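Local structure of C-glycoside 3-oxidase (Microbacterium trichothecenolyticum, 7DVE) at residues 24-27 against 28-32; 219-222 against 223-226; 252-255 against 256-259; 278-281 against 282-286; 389-392 against 393-397. The protein catalyses the FAD-dependent oxidation of the C3 hydroxyl of the sugar in C-glycosides such as isoorientin and mangiferin, passing the electrons to oxygen to give hydrogen peroxide. All coordinates share one frame; numbering follows the deposited sequence.

Contact 1: residues 24-27 against 28-32; sequences YARI and LSERA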
# COMPACT_ATOMS: atom_id res chain seq x y z
N TYR A 24 10.13 -5.00 8.12
CA TYR A 24 11.52 -5.06 8.56
C TYR A 24 11.61 -5.23 10.07
O TYR A 24 12.38 -6.06 10.58
CB TYR A 24 12.29 -3.82 8.11
CG TYR A 24 12.82 -3.93 6.71
CD1 TYR A 24 12.00 -3.67 5.61
CD2 TYR A 24 14.13 -4.30 6.47
CE1 TYR A 24 12.48 -3.77 4.32
CE2 TYR A 24 14.62 -4.40 5.17
CZ TYR A 24 13.79 -4.14 4.11
OH TYR A 24 14.26 -4.23 2.84
N ALA A 25 10.82 -4.45 10.82
CA ALA A 25 10.86 -4.55 12.28
C ALA A 25 10.51 -5.95 12.75
O ALA A 25 11.20 -6.53 13.60
CB ALA A 25 9.92 -3.52 12.91
N ARG A 26 9.44 -6.53 12.21
CA ARG A 26 9.01 -7.84 12.70
C ARG A 26 10.00 -8.94 12.31
O ARG A 26 10.29 -9.83 13.12
CB ARG A 26 7.62 -8.18 12.19
CG ARG A 26 6.92 -9.22 13.11
CD ARG A 26 6.70 -10.52 12.37
NE ARG A 26 5.89 -11.49 13.08
CZ ARG A 26 4.57 -11.48 13.11
NH1 ARG A 26 3.88 -10.43 12.69
NH2 ARG A 26 3.92 -12.53 13.60
N ILE A 27 10.52 -8.90 11.08
CA ILE A 27 11.43 -9.97 10.69
C ILE A 27 12.72 -9.88 11.46
O ILE A 27 13.34 -10.90 11.77
CB ILE A 27 11.69 -9.98 9.17
CG1 ILE A 27 10.38 -10.18 8.42
CG2 ILE A 27 12.69 -11.11 8.82
CD1 ILE A 27 9.92 -11.64 8.45
N LEU A 28 13.17 -8.67 11.80
CA LEU A 28 14.37 -8.59 12.62
C LEU A 28 14.08 -8.93 14.08
O LEU A 28 14.96 -9.47 14.76
CB LEU A 28 15.04 -7.22 12.48
CG LEU A 28 15.57 -6.91 11.07
CD1 LEU A 28 15.86 -5.42 10.84
CD2 LEU A 28 16.80 -7.77 10.74
N SER A 29 12.87 -8.66 14.58
CA SER A 29 12.54 -9.13 15.93
C SER A 29 12.49 -10.65 15.99
O SER A 29 12.76 -11.24 17.04
CB SER A 29 11.22 -8.53 16.41
OG SER A 29 11.26 -7.11 16.38
N GLU A 30 12.17 -11.31 14.87
CA GLU A 30 12.19 -12.77 14.81
C GLU A 30 13.61 -13.31 14.63
O GLU A 30 14.13 -14.02 15.50
CB GLU A 30 11.26 -13.28 13.69
CG GLU A 30 9.74 -13.25 14.02
CD GLU A 30 8.86 -13.47 12.77
OE1 GLU A 30 9.40 -13.51 11.64
OE2 GLU A 30 7.62 -13.59 12.91
N ARG A 31 14.27 -13.00 13.51
CA ARG A 31 15.56 -13.61 13.21
C ARG A 31 16.77 -12.89 13.82
O ARG A 31 17.88 -13.43 13.76
CB ARG A 31 15.78 -13.68 11.69
CG ARG A 31 14.73 -14.52 10.96
CD ARG A 31 15.21 -14.93 9.57
NE ARG A 31 14.28 -15.86 8.94
CZ ARG A 31 14.57 -16.60 7.87
NH1 ARG A 31 15.76 -16.54 7.29
NH2 ARG A 31 13.64 -17.40 7.36
N ALA A 32 16.60 -11.70 14.40
CA ALA A 32 17.75 -10.91 14.86
C ALA A 32 17.40 -10.22 16.18
O ALA A 32 17.56 -9.01 16.33
CB ALA A 32 18.16 -9.89 13.80

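Contact 2: residues 219-222 against 223-226; sequences LGDI and TRGN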
# COMPACT_ATOMS: atom_id res chain seq x y z
N LEU A 219 3.65 -5.54 12.93
CA LEU A 219 4.55 -5.37 14.07
C LEU A 219 4.35 -6.48 15.09
O LEU A 219 5.33 -7.04 15.61
CB LEU A 219 4.30 -4.00 14.72
CG LEU A 219 4.85 -2.74 14.03
CD1 LEU A 219 4.45 -1.50 14.82
CD2 LEU A 219 6.36 -2.80 13.87
N GLY A 220 3.08 -6.81 15.39
CA GLY A 220 2.76 -7.94 16.23
C GLY A 220 3.23 -7.81 17.66
O GLY A 220 3.94 -6.86 18.03
N ASP A 221 2.85 -8.79 18.48
CA ASP A 221 3.33 -8.78 19.85
C ASP A 221 4.82 -9.03 19.92
O ASP A 221 5.45 -8.58 20.88
CB ASP A 221 2.59 -9.80 20.70
CG ASP A 221 1.11 -9.52 20.78
OD1 ASP A 221 0.69 -8.34 20.84
OD2 ASP A 221 0.36 -10.52 20.83
N ILE A 222 5.41 -9.70 18.92
CA ILE A 222 6.86 -9.89 19.01
C ILE A 222 7.60 -8.56 18.85
O ILE A 222 8.59 -8.33 19.53
CB ILE A 222 7.40 -10.96 18.03
CG1 ILE A 222 8.82 -11.37 18.44
CG2 ILE A 222 7.44 -10.47 16.61
CD1 ILE A 222 9.33 -12.64 17.79
N THR A 223 7.11 -7.63 18.02
CA THR A 223 7.84 -6.36 17.97
C THR A 223 7.46 -5.46 19.14
O THR A 223 8.35 -4.87 19.77
CB THR A 223 7.58 -5.68 16.63
OG1 THR A 223 7.92 -6.60 15.59
CG2 THR A 223 8.42 -4.40 16.50
N ARG A 224 6.17 -5.40 19.49
CA ARG A 224 5.76 -4.60 20.64
C ARG A 224 6.43 -5.04 21.93
O ARG A 224 6.66 -4.20 22.82
CB ARG A 224 4.24 -4.63 20.80
CG ARG A 224 3.49 -3.69 19.87
CD ARG A 224 2.01 -3.65 20.23
NE ARG A 224 1.32 -4.89 19.87
CZ ARG A 224 0.83 -5.15 18.66
NH1 ARG A 224 1.00 -4.30 17.66
NH2 ARG A 224 0.18 -6.29 18.46
N GLY A 225 6.75 -6.33 22.09
CA GLY A 225 7.43 -6.82 23.28
C GLY A 225 8.96 -6.86 23.22
O GLY A 225 9.61 -7.29 24.17
N ASN A 226 9.55 -6.41 22.12
CA ASN A 226 10.98 -6.47 21.87
C ASN A 226 11.69 -5.31 22.57
O ASN A 226 11.62 -4.17 22.10
CB ASN A 226 11.23 -6.43 20.35
CG ASN A 226 12.69 -6.48 19.99
OD1 ASN A 226 13.57 -6.54 20.85
ND2 ASN A 226 12.97 -6.51 18.69

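Contact 3: residues 252-255 against 256-259; sequences VTDV and RTGE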
# COMPACT_ATOMS: atom_id res chain seq x y z
N VAL A 252 17.12 13.17 12.51
CA VAL A 252 15.75 13.10 12.99
C VAL A 252 15.41 14.43 13.64
O VAL A 252 16.12 14.90 14.53
CB VAL A 252 15.55 11.95 14.00
CG1 VAL A 252 14.13 11.97 14.53
CG2 VAL A 252 15.85 10.62 13.34
N THR A 253 14.30 15.01 13.21
CA THR A 253 13.74 16.18 13.85
C THR A 253 12.53 15.77 14.67
O THR A 253 11.65 15.06 14.17
CB THR A 253 13.36 17.23 12.82
OG1 THR A 253 14.33 17.21 11.76
CG2 THR A 253 13.34 18.60 13.45
N ASP A 254 12.50 16.19 15.93
CA ASP A 254 11.31 15.99 16.74
C ASP A 254 10.29 17.04 16.34
O ASP A 254 10.52 18.24 16.55
CB ASP A 254 11.64 16.06 18.23
CG ASP A 254 10.44 15.73 19.10
OD1 ASP A 254 9.92 14.60 19.01
OD2 ASP A 254 9.99 16.60 19.86
N VAL A 255 9.19 16.60 15.74
CA VAL A 255 8.21 17.51 15.14
C VAL A 255 7.62 18.43 16.20
O VAL A 255 7.20 19.56 15.89
CB VAL A 255 7.13 16.70 14.40
CG1 VAL A 255 5.92 17.57 14.04
CG2 VAL A 255 7.71 16.04 13.15
N ARG A 256 7.58 17.99 17.45
CA ARG A 256 6.96 18.80 18.50
C ARG A 256 7.86 19.94 18.97
O ARG A 256 7.40 21.07 19.13
CB ARG A 256 6.56 17.89 19.67
CG ARG A 256 5.66 16.73 19.24
CD ARG A 256 5.63 15.60 20.26
NE ARG A 256 6.71 14.64 20.03
CZ ARG A 256 6.69 13.37 20.43
NH1 ARG A 256 5.63 12.85 21.03
NH2 ARG A 256 7.76 12.61 20.20
N THR A 257 9.15 19.66 19.19
CA THR A 257 10.09 20.67 19.66
C THR A 257 10.98 21.25 18.57
O THR A 257 11.53 22.34 18.77
CB THR A 257 10.99 20.10 20.77
OG1 THR A 257 12.11 19.44 20.17
CG2 THR A 257 10.24 19.14 21.65
N GLY A 258 11.15 20.56 17.45
CA GLY A 258 11.94 21.07 16.36
C GLY A 258 13.42 20.77 16.42
O GLY A 258 14.14 21.11 15.47
N GLU A 259 13.90 20.16 17.50
CA GLU A 259 15.32 19.88 17.61
C GLU A 259 15.71 18.72 16.69
O GLU A 259 14.99 17.72 16.57
CB GLU A 259 15.71 19.54 19.05
CG GLU A 259 14.91 18.41 19.67
CD GLU A 259 15.73 17.57 20.62
OE1 GLU A 259 16.04 16.40 20.27
OE2 GLU A 259 16.08 18.07 21.71

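Contact 4: residues 278-281 against 282-286; sequences PQLL and WASGI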
# COMPACT_ATOMS: atom_id res chain seq x y z
N PRO A 278 11.98 8.25 -2.43
CA PRO A 278 12.89 9.00 -3.33
C PRO A 278 13.14 10.42 -2.84
O PRO A 278 14.27 10.92 -3.01
CB PRO A 278 12.15 9.01 -4.68
CG PRO A 278 11.13 7.95 -4.59
CD PRO A 278 10.77 7.80 -3.13
N GLN A 279 12.14 11.09 -2.26
CA GLN A 279 12.35 12.42 -1.68
C GLN A 279 13.50 12.42 -0.69
O GLN A 279 14.43 13.25 -0.79
CB GLN A 279 11.07 12.91 -1.01
CG GLN A 279 11.10 14.37 -0.60
CD GLN A 279 9.83 14.78 0.12
OE1 GLN A 279 9.28 14.03 0.92
NE2 GLN A 279 9.35 15.98 -0.19
N LEU A 280 13.46 11.51 0.30
CA LEU A 280 14.49 11.47 1.32
C LEU A 280 15.85 11.15 0.72
O LEU A 280 16.86 11.76 1.09
CB LEU A 280 14.12 10.46 2.40
CG LEU A 280 15.20 10.11 3.42
CD1 LEU A 280 15.68 11.37 4.14
CD2 LEU A 280 14.67 9.08 4.41
N LEU A 281 15.89 10.21 -0.24
CA LEU A 281 17.17 9.86 -0.85
C LEU A 281 17.74 11.05 -1.64
O LEU A 281 18.94 11.33 -1.56
CB LEU A 281 17.04 8.63 -1.75
CG LEU A 281 16.61 7.24 -1.21
CD1 LEU A 281 17.25 6.09 -1.98
CD2 LEU A 281 16.86 7.09 0.28
N TRP A 282 16.89 11.77 -2.37
CA TRP A 282 17.35 12.97 -3.09
C TRP A 282 17.88 14.02 -2.12
O TRP A 282 18.98 14.55 -2.31
CB TRP A 282 16.21 13.54 -3.94
CG TRP A 282 16.54 14.85 -4.62
CD1 TRP A 282 16.39 16.11 -4.10
CD2 TRP A 282 17.05 15.02 -5.94
NE1 TRP A 282 16.80 17.05 -5.01
CE2 TRP A 282 17.20 16.41 -6.15
CE3 TRP A 282 17.39 14.14 -6.96
CZ2 TRP A 282 17.69 16.93 -7.35
CZ3 TRP A 282 17.90 14.66 -8.16
CH2 TRP A 282 18.04 16.03 -8.34
N ALA A 283 17.12 14.30 -1.06
CA ALA A 283 17.58 15.25 -0.05
C ALA A 283 18.91 14.83 0.57
O ALA A 283 19.69 15.69 1.00
CB ALA A 283 16.53 15.40 1.04
N SER A 284 19.20 13.53 0.63
CA SER A 284 20.45 13.07 1.23
C SER A 284 21.60 12.95 0.23
O SER A 284 22.69 12.50 0.60
CB SER A 284 20.24 11.72 1.92
OG SER A 284 19.02 11.70 2.64
N GLY A 285 21.39 13.36 -1.02
CA GLY A 285 22.43 13.26 -2.03
C GLY A 285 22.66 11.87 -2.58
O GLY A 285 23.70 11.64 -3.20
N ILE A 286 21.73 10.94 -2.37
CA ILE A 286 21.81 9.59 -2.92
C ILE A 286 20.87 9.57 -4.12
O ILE A 286 19.65 9.47 -3.98
CB ILE A 286 21.43 8.54 -1.87
CG1 ILE A 286 22.43 8.56 -0.71
CG2 ILE A 286 21.31 7.16 -2.50
CD1 ILE A 286 21.82 8.13 0.61

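Contact 5: residues 389-392 against 393-397; sequences DVDG and YGMPA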
# COMPACT_ATOMS: atom_id res chain seq x y z
N ASP A 389 12.31 24.91 -3.57
CA ASP A 389 11.01 24.79 -2.94
C ASP A 389 10.93 23.54 -2.06
O ASP A 389 11.59 22.53 -2.32
CB ASP A 389 9.91 24.76 -3.99
CG ASP A 389 10.07 25.85 -5.02
OD1 ASP A 389 10.69 26.89 -4.70
OD2 ASP A 389 9.60 25.67 -6.16
N VAL A 390 10.09 23.63 -1.03
CA VAL A 390 9.93 22.57 -0.04
C VAL A 390 8.45 22.38 0.23
O VAL A 390 7.62 23.25 -0.03
CB VAL A 390 10.67 22.87 1.28
CG1 VAL A 390 12.18 22.89 1.08
CG2 VAL A 390 10.16 24.20 1.88
N ASP A 391 8.12 21.21 0.76
CA ASP A 391 6.74 20.90 1.09
C ASP A 391 6.46 21.32 2.53
O ASP A 391 7.28 22.00 3.16
CB ASP A 391 6.45 19.42 0.80
CG ASP A 391 7.16 18.47 1.77
OD1 ASP A 391 7.78 18.92 2.75
OD2 ASP A 391 7.08 17.23 1.52
N GLY A 392 5.31 20.92 3.07
CA GLY A 392 4.93 21.34 4.41
C GLY A 392 5.83 20.80 5.50
O GLY A 392 5.79 21.32 6.62
N TYR A 393 6.62 19.77 5.20
CA TYR A 393 7.64 19.22 6.10
C TYR A 393 9.03 19.81 5.87
O TYR A 393 9.97 19.45 6.60
CB TYR A 393 7.70 17.70 5.93
CG TYR A 393 6.43 16.97 6.34
CD1 TYR A 393 6.13 16.77 7.68
CD2 TYR A 393 5.55 16.47 5.40
CE1 TYR A 393 4.98 16.11 8.06
CE2 TYR A 393 4.40 15.79 5.77
CZ TYR A 393 4.12 15.61 7.11
OH TYR A 393 2.99 14.94 7.53
N GLY A 394 9.19 20.70 4.89
CA GLY A 394 10.50 21.24 4.57
C GLY A 394 11.41 20.33 3.78
O GLY A 394 12.62 20.58 3.73
N MET A 395 10.92 19.36 3.22
CA MET A 395 11.50 18.37 2.32
C MET A 395 11.37 18.86 0.89
O MET A 395 10.44 19.62 0.58
CB MET A 395 10.79 17.03 2.49
CG MET A 395 11.10 16.29 3.79
SD MET A 395 12.84 16.30 4.29
CE MET A 395 13.48 14.90 3.37
N PRO A 396 12.29 18.48 0.00
CA PRO A 396 12.29 19.07 -1.34
C PRO A 396 10.98 18.80 -2.06
O PRO A 396 10.49 17.66 -2.09
CB PRO A 396 13.47 18.40 -2.04
CG PRO A 396 14.29 17.77 -0.98
CD PRO A 396 13.54 17.77 0.32
N ALA A 397 10.39 19.87 -2.60
CA ALA A 397 9.06 19.77 -3.18
C ALA A 397 9.08 18.90 -4.43
O ALA A 397 10.07 18.87 -5.16
CB ALA A 397 8.49 21.15 -3.50

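Contact 1: residues 24-27 against 28-32
Arg-26 and Glu-30 form an i to i+4 salt bridge along the last turns of helix 19-31. This is the helix of the beta-alpha-beta unit that runs from strand 12-15 to strand 37-40, in the FAD-binding part of this GMC oxidoreductase. NE of Arg-26 stands 2.7 Å from OE2 of Glu-30. The carboxylate oxygen comes to the edge of the guanidinium, near its plane. The two flat groups are turned 72° apart, and the N-H points poorly, so the hydrogen bond within the ion pair is weak. CG of Arg-26 lies opposite the backbone N (chi1 -157°), and a bend at chi2 then swings the chain along the helix to Glu-30. The carboxylate has a second positive partner in Arg-159 of helix 149-161, while NH1 of Arg-26 donates to the carbonyl of Val-218. Just before Glu-30 in sequence, Ser-29 adds its hydroxyl to the helical N-H bond on Ala-25 O. Its OG lies 2.8 Å from Ala-25 O and its N lies 2.9 Å from the same oxygen. They arrive from opposite faces of the carbonyl plane. Ile-27 lays CD1 3.7 Å from OE1 of Glu-30, and its own carbonyl accepts the N-H of Arg-31. Tyr-24 and Ile-27 rest on helix 490-510, and Ala-25 packs on Leu-219. Ala-32 then leaves the helical conformation. A carboxylate between two arginines is likely to stay ionised, and the buried Ser-29 hydroxyl is satisfied by the backbone of its own helix and by Asn-226.

Contact 2: residues 219-222 against 223-226
Thr-223 turns OG1 opposite its own carbonyl carbon (chi1 -55°), which leaves the hydroxyl over the preceding turn and CG2 against Leu-219. CG2 meets CD2 of Leu-219 at 3.7 Å. The hydroxyl and the N-H of Thr-223 both turn back to the carbonyl of Leu-219, but that oxygen is crowded in the model and its exact place is doubtful. Arg-224 bends at chi3 (-71°), and the bend folds its guanidinium back over the peptide of Gly-220. Gly-220 O lies 3.6 Å above the guanidinium plane, over its centre. At the edge of the same group, NH2 of Arg-224 donates to OD1 of Asp-221 at 3.2 Å. The donor comes from above the carboxylate, and the two planes stand 79° apart. This salt bridge shares the guanidinium with the carbonyl of Asp-216, which takes NH1. All this lies on the last turns of helix 215-224, which is kinked where the amides of Asp-221 and Ile-222 lack a bond to the turn before. Gly-220, next to the kink, has positive phi, which a residue with a CB adopts less readily. Beyond it the backbone bonds resume. Arg-224 N reaches Gly-220 O at 3.0 Å, and Gly-225 N reaches Asp-221 O at 2.9 Å. Asn-226 follows the helix and sets CB 3.4 Å from Ile-222 O. Its OD1 takes the amide of Asn-228. Leu-219 packs against Ala-22 and Ala-25 of helix 19-31, whereas Asp-221 and Arg-224 are exposed.

Contact 3: residues 252-255 against 256-259
The loop of the beta hairpin made by strands 246-254 and 260-264 is held by the carboxylate of Asp-254, which binds Arg-256 and the amide of Thr-257. CG of Asp-254 sits opposite its backbone N (chi1 -175°), which holds the carboxylate over the turn. OD1 takes NH2 of Arg-256 at 3.2 Å through its syn lone pair. The oxygen lies in the guanidinium plane at its edge, and NE of Arg-256 adds a weak bond to it. OD2 accepts the amide of Thr-257 at 3.2 Å from above the carboxylate plane, while CG2 of Thr-257 touches the same oxygen at 3.1 Å. Two backbone bonds of Asp-254 close the loop. Gly-258 N lies 2.6 Å from Asp-254 O, nearly along the C=O axis. Asp-254 N donates to Glu-259 O at 3.0 Å. Thr-257 OG1 accepts the N-H of Glu-259, an ST turn. Gly-258 has positive phi at angles where a CB would press on the preceding carbonyl oxygen. Towards the neighbouring strand 235-243, Val-252 touches Ser-235. With an arginine and a backbone N-H to share its charge, the carboxylate of the buried Asp-254 is likely to remain ionised.

Contact 4: residues 278-281 against 282-286
Ser-284 grips Leu-280 O twice at the tightly packed end of helix 276-283. Ser-284 OG lies 2.7 Å from Leu-280 O. Ser-284 N lies 3.0 Å from Leu-280 O, and the two donors come from opposite faces of the carbonyl plane. The hydroxyl is turned back over the helix, opposite its own carbonyl carbon (chi1 -42°). There it also lies alongside CD1 of Leu-280 at 3.7 Å, and it bonds to the amide of Val-240. Without the hydroxyl, as in an alanine, the amide of Val-240 is likely to lose this partner and Leu-280 O to keep the backbone bond alone. Deeper in the helix, Ala-283 N meets Gln-279 O at 2.9 Å, and Trp-282 N meets Pro-278 O at 2.8 Å. Past Ser-284 the contact is looser. Gly-285 is exposed and turns out of the helix with positive phi. This is a Schellman motif: Ile-286 N returns to Leu-281 O at 2.9 Å, and Gly-285 N to Trp-282 O. The apolar touch that goes with it is slack, with CG2 of Ile-286 4.2 Å from CD1 of Leu-281. The indole of Trp-282 leads away from residues 278-281, so mainly its CB meets Pro-278 O, and the ring finds Phe-385 and Arg-287 instead, the latter as a cation-pi pair. Leu-280 faces Val-237 and Val-240 of strand 235-243 and comes about 5 Å from the bound FAD. On another flank Trp-282 and Ala-283 lean on Pro-396 at the start of strand 396-401, and Pro-278 touches Phe-385 of strand 382-386.

Contact 5: residues 389-392 against 393-397
Asp-391 lays its carboxylate alongside the CB of Met-395, the two side chains pointing the same way, with OD1 3.6 Å from that carbon. CG of Asp-391 stands between its backbone N and carbonyl carbon (chi1 69°), which tucks OD1 inside the turn. There it takes two amides. Tyr-393 N comes at 2.8 Å, making an Asx turn, and Met-395 N at 3.2 Å, from opposite faces of the carboxylate plane. OD2 accepts NE2 of Gln-279 in helix 276-283. The same residue's backbone closes the loop: Gly-394 N donates to Asp-391 O at 2.9 Å, and Asp-391 N to Met-395 O at 2.8 Å. The four residues from Asp-391 to Gly-394 form a type I beta turn. It links short strand 389-390 to strand 396-401 in a hairpin. Val-390 and Pro-396 face each other as an antiparallel non-hydrogen-bonded pair whose side chains diverge. Further out, Ala-397 N bonds to Asp-389 O. Ala-397 CB meets Asp-389 CB at 3.9 Å. CG1 of Val-390 touches Gly-394 O at 3.5 Å. Shortened to an alanine, the Asp-391 side chain would probably leave the amides of Tyr-393 and Met-395 without their shared acceptor, rob Gln-279 NE2 of a partner and let the turn shift. The Tyr-393 ring has Asp-391 OD1 near its plane, at the edge, and its OH bonds to Ser-119, next to the FAD-binding Ser-118. Met-395 reaches to about 5 Å from the bound FAD.

How the contacts relate
All five contacts are local and follow in series along the chain, without nesting or crossing. Contact 1 ends helix 19-31 of the first beta-alpha-beta unit. Contact 2 ends helix 215-224, which packs beside it: Asn-226 ND2 lies 2.9 Å from Ser-29 OG, a probable hydrogen bond. Contact 3 closes the loop between two strands of the three-stranded sheet. Contact 4 caps helix 276-283, and contact 5 closes the hairpin between strands 389-390 and 396-401. Contacts 4 and 5 touch, as Gln-279 NE2 probably bonds to Pro-396 O (2.8 Å) and to Asp-391 OD2. Contacts 3 and 5 approach to about 6 Å between nearest atoms without touching.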